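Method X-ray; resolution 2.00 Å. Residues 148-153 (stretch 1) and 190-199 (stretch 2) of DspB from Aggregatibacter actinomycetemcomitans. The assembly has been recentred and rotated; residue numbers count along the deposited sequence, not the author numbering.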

ATOM      1  N   GLU A 148      -8.542  -9.052 -12.404  1.00 15.07           N
ATOM      2  CA  GLU A 148      -7.427  -9.664 -11.694  1.00 13.29           C
ATOM      3  C   GLU A 148      -6.498 -10.463 -12.600  1.00 12.83           C
ATOM      4  O   GLU A 148      -6.925 -11.103 -13.568  1.00 11.58           O
ATOM      5  CB  GLU A 148      -7.934 -10.532 -10.560  1.00 12.68           C
ATOM      6  CG  GLU A 148      -8.787  -9.806  -9.531  1.00 12.04           C
ATOM      7  CD  GLU A 148      -9.149 -10.697  -8.359  1.00 13.12           C
ATOM      8  OE1 GLU A 148      -8.642 -11.826  -8.288  1.00 14.31           O
ATOM      9  OE2 GLU A 148      -9.905 -10.266  -7.477  1.00 10.70           O
ATOM     10  N   ILE A 149      -5.221 -10.437 -12.236  1.00 11.36           N
ATOM     11  CA  ILE A 149      -4.232 -11.305 -12.832  1.00 11.76           C
ATOM     12  C   ILE A 149      -4.597 -12.746 -12.487  1.00 10.91           C
ATOM     13  O   ILE A 149      -5.202 -13.010 -11.410  1.00  8.53           O
ATOM     14  CB  ILE A 149      -2.793 -10.945 -12.308  1.00 12.56           C
ATOM     15  CG1 ILE A 149      -1.703 -11.435 -13.277  1.00 16.96           C
ATOM     16  CG2 ILE A 149      -2.558 -11.535 -10.957  1.00 11.62           C
ATOM     17  CD1 ILE A 149      -1.391 -10.494 -14.365  1.00 20.86           C
ATOM     18  N   ASP A 150      -4.236 -13.683 -13.371  1.00  9.30           N
ATOM     19  CA  ASP A 150      -4.471 -15.101 -13.081  1.00  9.18           C
ATOM     20  C   ASP A 150      -3.407 -15.681 -12.183  1.00  9.96           C
ATOM     21  O   ASP A 150      -2.324 -16.055 -12.651  1.00  9.36           O
ATOM     22  CB  ASP A 150      -4.505 -15.916 -14.369  1.00 10.34           C
ATOM     23  CG  ASP A 150      -4.981 -17.334 -14.152  1.00 11.68           C
ATOM     24  OD1 ASP A 150      -5.048 -17.838 -12.985  1.00 10.90           O
ATOM     25  OD2 ASP A 150      -5.220 -17.957 -15.191  1.00 11.97           O
ATOM     26  N   ILE A 151      -3.728 -15.804 -10.899  1.00  9.32           N
ATOM     27  CA  ILE A 151      -2.714 -16.248  -9.898  1.00 10.87           C
ATOM     28  C   ILE A 151      -2.302 -17.738 -10.037  1.00 11.27           C
ATOM     29  O   ILE A 151      -1.309 -18.222  -9.409  1.00 12.31           O
ATOM     30  CB  ILE A 151      -3.217 -15.956  -8.473  1.00 10.43           C
ATOM     31  CG1 ILE A 151      -4.568 -16.651  -8.217  1.00  9.90           C
ATOM     32  CG2 ILE A 151      -3.346 -14.418  -8.225  1.00  9.99           C
ATOM     33  CD1 ILE A 151      -5.016 -16.566  -6.765  1.00 13.49           C
ATOM     34  N   THR A 152      -3.022 -18.449 -10.893  1.00 12.44           N
ATOM     35  CA  THR A 152      -2.756 -19.866 -11.192  1.00 13.38           C
ATOM     36  C   THR A 152      -1.880 -20.070 -12.424  1.00 13.26           C
ATOM     37  O   THR A 152      -1.380 -21.174 -12.658  1.00 15.15           O
ATOM     38  CB  THR A 152      -4.076 -20.648 -11.400  1.00 13.93           C
ATOM     39  OG1 THR A 152      -4.703 -20.298 -12.648  1.00 15.59           O
ATOM     40  CG2 THR A 152      -5.046 -20.342 -10.259  1.00 16.06           C
ATOM     41  N   ASN A 153      -1.731 -19.033 -13.239  1.00 12.62           N
ATOM     42  CA  ASN A 153      -0.981 -19.113 -14.483  1.00 12.25           C
ATOM     43  C   ASN A 153       0.532 -18.804 -14.263  1.00 12.27           C
ATOM     44  O   ASN A 153       0.907 -17.697 -13.913  1.00 11.43           O
ATOM     45  CB  ASN A 153      -1.599 -18.117 -15.470  1.00 12.37           C
ATOM     46  CG  ASN A 153      -1.030 -18.222 -16.884  1.00 13.68           C
ATOM     47  OD1 ASN A 153       0.083 -18.695 -17.089  1.00 14.62           O
ATOM     48  ND2 ASN A 153      -1.811 -17.746 -17.870  1.00 15.83           N
TER
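Stretch 2, residues 190-199: ESNHEFITYA

What does the second stretch bring to the first? It opens with two residues outside any regular element, Glu190 and Ser191, and then becomes a helix from Asn192 that runs on beyond Ala199. The first stretch has neither helix nor strand; its feature is a type I turn from Asp150 to Asn153, closed by the bond from Asn153 N to Asp150 O at 3.1 Å. Asp150 braces this turn from within, its OD1 accepting from Thr152 N at 3.0 Å and from Thr152 OG1 at 2.5 Å. No direct hydrogen bond joins the two stretches, and the 319 Å² they bury together is mostly a matter of packing.

How does the contact begin, at the start of the helix? Glu190 stays out of reach, while Ser191, in the N-cap position but making no capping bond with its side chain, directs its CA-to-CB bond toward the turn. Its carbonyl lies against Ile151, with Ser191 O 3.9 Å from Ile151 CD1, and the same oxygen accepts from Phe195 N at 3.3 Å in the first turn of the helix. The hydroxyl reaches the other stretch through a water, which lies 2.7 Å from Ser191 OG and donates to Glu148 OE1 at 2.8 Å. Asn192 points away, and the end of the His193 side chain also leads away.

Which residues of the first helical turns meet the loop? Glu194 meets two residues: its CG is 3.7 Å from Thr152 CG2, and its CB is 3.9 Å from Ile151 CD1. Phe195 points its CA-to-CB bond away, yet its backbone remains close, with Phe195 N 3.6 Å from Ile151 CD1. The delta methyl of Ile151 therefore rests against the backbone of the helix as well as its side chains; the chi2 of Ile151 is near 172° (t). Ile196 faces away and makes no contact.

Where does the helix pack most intimately against the loop? One helical turn after Glu194, beyond Thr197, which points toward the loop without touching it, comes Tyr198. Thr152 CA is 6.6 Å from Glu194 CA and Ile151 CA is 5.9 Å from Tyr198 CA, so the register steps back by one residue in the loop as the helix advances by one turn. The Tyr198 ring receives the isoleucine's other methyl: Ile151 CG2 sits 3.5 Å from the centroid of the Tyr198 ring and only 8° off the ring normal, a CH-pi contact over one face. Farther out, Ile149 CG2 approaches obliquely, 3.9 Å from Tyr198 OH, whose hydrogen bond is made elsewhere in the structure. Ala199 lies beyond reach of the loop.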

ATOM      1  N   GLU A 190     -14.243 -18.018  -5.429  1.00 31.66           N
ATOM      2  CA  GLU A 190     -13.487 -18.837  -4.489  1.00 30.80           C
ATOM      3  C   GLU A 190     -12.093 -18.915  -5.093  1.00 28.61           C
ATOM      4  O   GLU A 190     -11.901 -19.534  -6.152  1.00 28.99           O
ATOM      5  CB  GLU A 190     -14.103 -20.256  -4.374  1.00 31.49           C
ATOM      6  CG  GLU A 190     -15.463 -20.347  -3.634  1.00 33.10           C
ATOM      7  CD  GLU A 190     -16.680 -19.885  -4.455  1.00 36.18           C
ATOM      8  OE1 GLU A 190     -16.933 -20.460  -5.532  1.00 39.43           O
ATOM      9  OE2 GLU A 190     -17.421 -18.973  -4.007  1.00 38.62           O
ATOM     10  N   SER A 191     -11.130 -18.249  -4.464  1.00 25.91           N
ATOM     11  CA  SER A 191      -9.758 -18.229  -4.998  1.00 23.73           C
ATOM     12  C   SER A 191      -8.676 -18.385  -3.928  1.00 21.51           C
ATOM     13  O   SER A 191      -7.502 -18.329  -4.253  1.00 19.83           O
ATOM     14  CB  SER A 191      -9.513 -16.948  -5.841  1.00 24.33           C
ATOM     15  OG  SER A 191      -9.336 -15.790  -5.038  1.00 23.84           O
ATOM     16  N   ASN A 192      -9.081 -18.588  -2.671  1.00 18.90           N
ATOM     17  CA  ASN A 192      -8.174 -18.408  -1.548  1.00 17.49           C
ATOM     18  C   ASN A 192      -7.031 -19.381  -1.539  1.00 15.24           C
ATOM     19  O   ASN A 192      -5.908 -18.968  -1.243  1.00 15.61           O
ATOM     20  CB  ASN A 192      -8.858 -18.441  -0.183  1.00 17.51           C
ATOM     21  CG  ASN A 192      -7.881 -18.102   0.950  1.00 18.36           C
ATOM     22  OD1 ASN A 192      -7.550 -16.896   1.206  1.00 19.93           O
ATOM     23  ND2 ASN A 192      -7.339 -19.137   1.579  1.00 13.15           N
ATOM     24  N   HIS A 193      -7.284 -20.660  -1.827  1.00 12.82           N
ATOM     25  CA  HIS A 193      -6.202 -21.644  -1.739  1.00 13.01           C
ATOM     26  C   HIS A 193      -5.088 -21.294  -2.689  1.00 12.30           C
ATOM     27  O   HIS A 193      -3.958 -21.360  -2.315  1.00 12.56           O
ATOM     28  CB  HIS A 193      -6.674 -23.087  -1.953  1.00 11.82           C
ATOM     29  CG  HIS A 193      -7.712 -23.508  -0.951  1.00  9.18           C
ATOM     30  ND1 HIS A 193      -7.387 -24.026   0.288  1.00  8.87           N
ATOM     31  CD2 HIS A 193      -9.059 -23.399  -0.967  1.00  5.54           C
ATOM     32  CE1 HIS A 193      -8.494 -24.230   0.979  1.00  5.21           C
ATOM     33  NE2 HIS A 193      -9.518 -23.881   0.231  1.00 10.69           N
ATOM     34  N   GLU A 194      -5.412 -20.929  -3.919  1.00 13.14           N
ATOM     35  CA  GLU A 194      -4.361 -20.567  -4.880  1.00 14.53           C
ATOM     36  C   GLU A 194      -3.637 -19.269  -4.506  1.00 13.56           C
ATOM     37  O   GLU A 194      -2.503 -19.049  -4.918  1.00 13.07           O
ATOM     38  CB  GLU A 194      -4.934 -20.465  -6.297  1.00 15.72           C
ATOM     39  CG  GLU A 194      -5.329 -21.798  -6.875  1.00 22.37           C
ATOM     40  CD  GLU A 194      -4.127 -22.673  -7.233  1.00 28.89           C
ATOM     41  OE1 GLU A 194      -2.984 -22.133  -7.427  1.00 30.97           O
ATOM     42  OE2 GLU A 194      -4.361 -23.913  -7.318  1.00 35.78           O
ATOM     43  N   PHE A 195      -4.289 -18.410  -3.717  1.00 13.10           N
ATOM     44  CA  PHE A 195      -3.651 -17.203  -3.249  1.00 11.87           C
ATOM     45  C   PHE A 195      -2.462 -17.520  -2.345  1.00 12.75           C
ATOM     46  O   PHE A 195      -1.429 -16.877  -2.441  1.00 11.92           O
ATOM     47  CB  PHE A 195      -4.645 -16.261  -2.571  1.00 12.75           C
ATOM     48  CG  PHE A 195      -3.996 -15.008  -2.063  1.00 12.45           C
ATOM     49  CD1 PHE A 195      -3.475 -14.089  -2.980  1.00 12.07           C
ATOM     50  CD2 PHE A 195      -3.810 -14.806  -0.693  1.00 12.15           C
ATOM     51  CE1 PHE A 195      -2.820 -12.952  -2.545  1.00 14.48           C
ATOM     52  CE2 PHE A 195      -3.150 -13.644  -0.213  1.00 14.90           C
ATOM     53  CZ  PHE A 195      -2.644 -12.720  -1.133  1.00 13.43           C
ATOM     54  N   ILE A 196      -2.593 -18.525  -1.471  1.00 12.94           N
ATOM     55  CA  ILE A 196      -1.492 -18.944  -0.594  1.00 12.49           C
ATOM     56  C   ILE A 196      -0.281 -19.277  -1.435  1.00 11.77           C
ATOM     57  O   ILE A 196       0.849 -18.811  -1.167  1.00 10.89           O
ATOM     58  CB  ILE A 196      -1.855 -20.195   0.220  1.00 13.80           C
ATOM     59  CG1 ILE A 196      -3.106 -19.943   1.075  1.00 15.88           C
ATOM     60  CG2 ILE A 196      -0.666 -20.695   1.048  1.00 14.35           C
ATOM     61  CD1 ILE A 196      -3.113 -18.692   1.798  1.00 17.17           C
ATOM     62  N   THR A 197      -0.525 -20.078  -2.463  1.00 10.39           N
ATOM     63  CA  THR A 197       0.520 -20.506  -3.363  1.00 10.66           C
ATOM     64  C   THR A 197       1.184 -19.310  -4.057  1.00  9.65           C
ATOM     65  O   THR A 197       2.407 -19.243  -4.190  1.00  9.50           O
ATOM     66  CB  THR A 197      -0.061 -21.489  -4.414  1.00 11.32           C
ATOM     67  OG1 THR A 197      -0.697 -22.568  -3.716  1.00 12.02           O
ATOM     68  CG2 THR A 197       0.998 -22.010  -5.325  1.00 12.32           C
ATOM     69  N   TYR A 198       0.356 -18.402  -4.544  1.00 10.21           N
ATOM     70  CA  TYR A 198       0.801 -17.217  -5.279  1.00 10.17           C
ATOM     71  C   TYR A 198       1.625 -16.313  -4.337  1.00 10.35           C
ATOM     72  O   TYR A 198       2.722 -15.913  -4.654  1.00  9.97           O
ATOM     73  CB  TYR A 198      -0.451 -16.486  -5.806  1.00 11.25           C
ATOM     74  CG  TYR A 198      -0.215 -15.155  -6.518  1.00 11.06           C
ATOM     75  CD1 TYR A 198       0.337 -15.113  -7.807  1.00  9.89           C
ATOM     76  CD2 TYR A 198      -0.555 -13.940  -5.905  1.00 10.46           C
ATOM     77  CE1 TYR A 198       0.565 -13.895  -8.461  1.00  9.09           C
ATOM     78  CE2 TYR A 198      -0.312 -12.709  -6.551  1.00 10.43           C
ATOM     79  CZ  TYR A 198       0.240 -12.694  -7.835  1.00 11.51           C
ATOM     80  OH  TYR A 198       0.467 -11.494  -8.501  1.00  9.69           O
ATOM     81  N   ALA A 199       1.075 -16.006  -3.178  1.00 10.74           N
ATOM     82  CA  ALA A 199       1.741 -15.092  -2.244  1.00 11.14           C
ATOM     83  C   ALA A 199       3.049 -15.728  -1.748  1.00 10.61           C
ATOM     84  O   ALA A 199       4.065 -15.047  -1.639  1.00 11.55           O
ATOM     85  CB  ALA A 199       0.829 -14.740  -1.083  1.00 11.18           C
TER
HETATM   86  O   HOH W   1      -9.739 -14.107  -7.155  1.00 29.30           O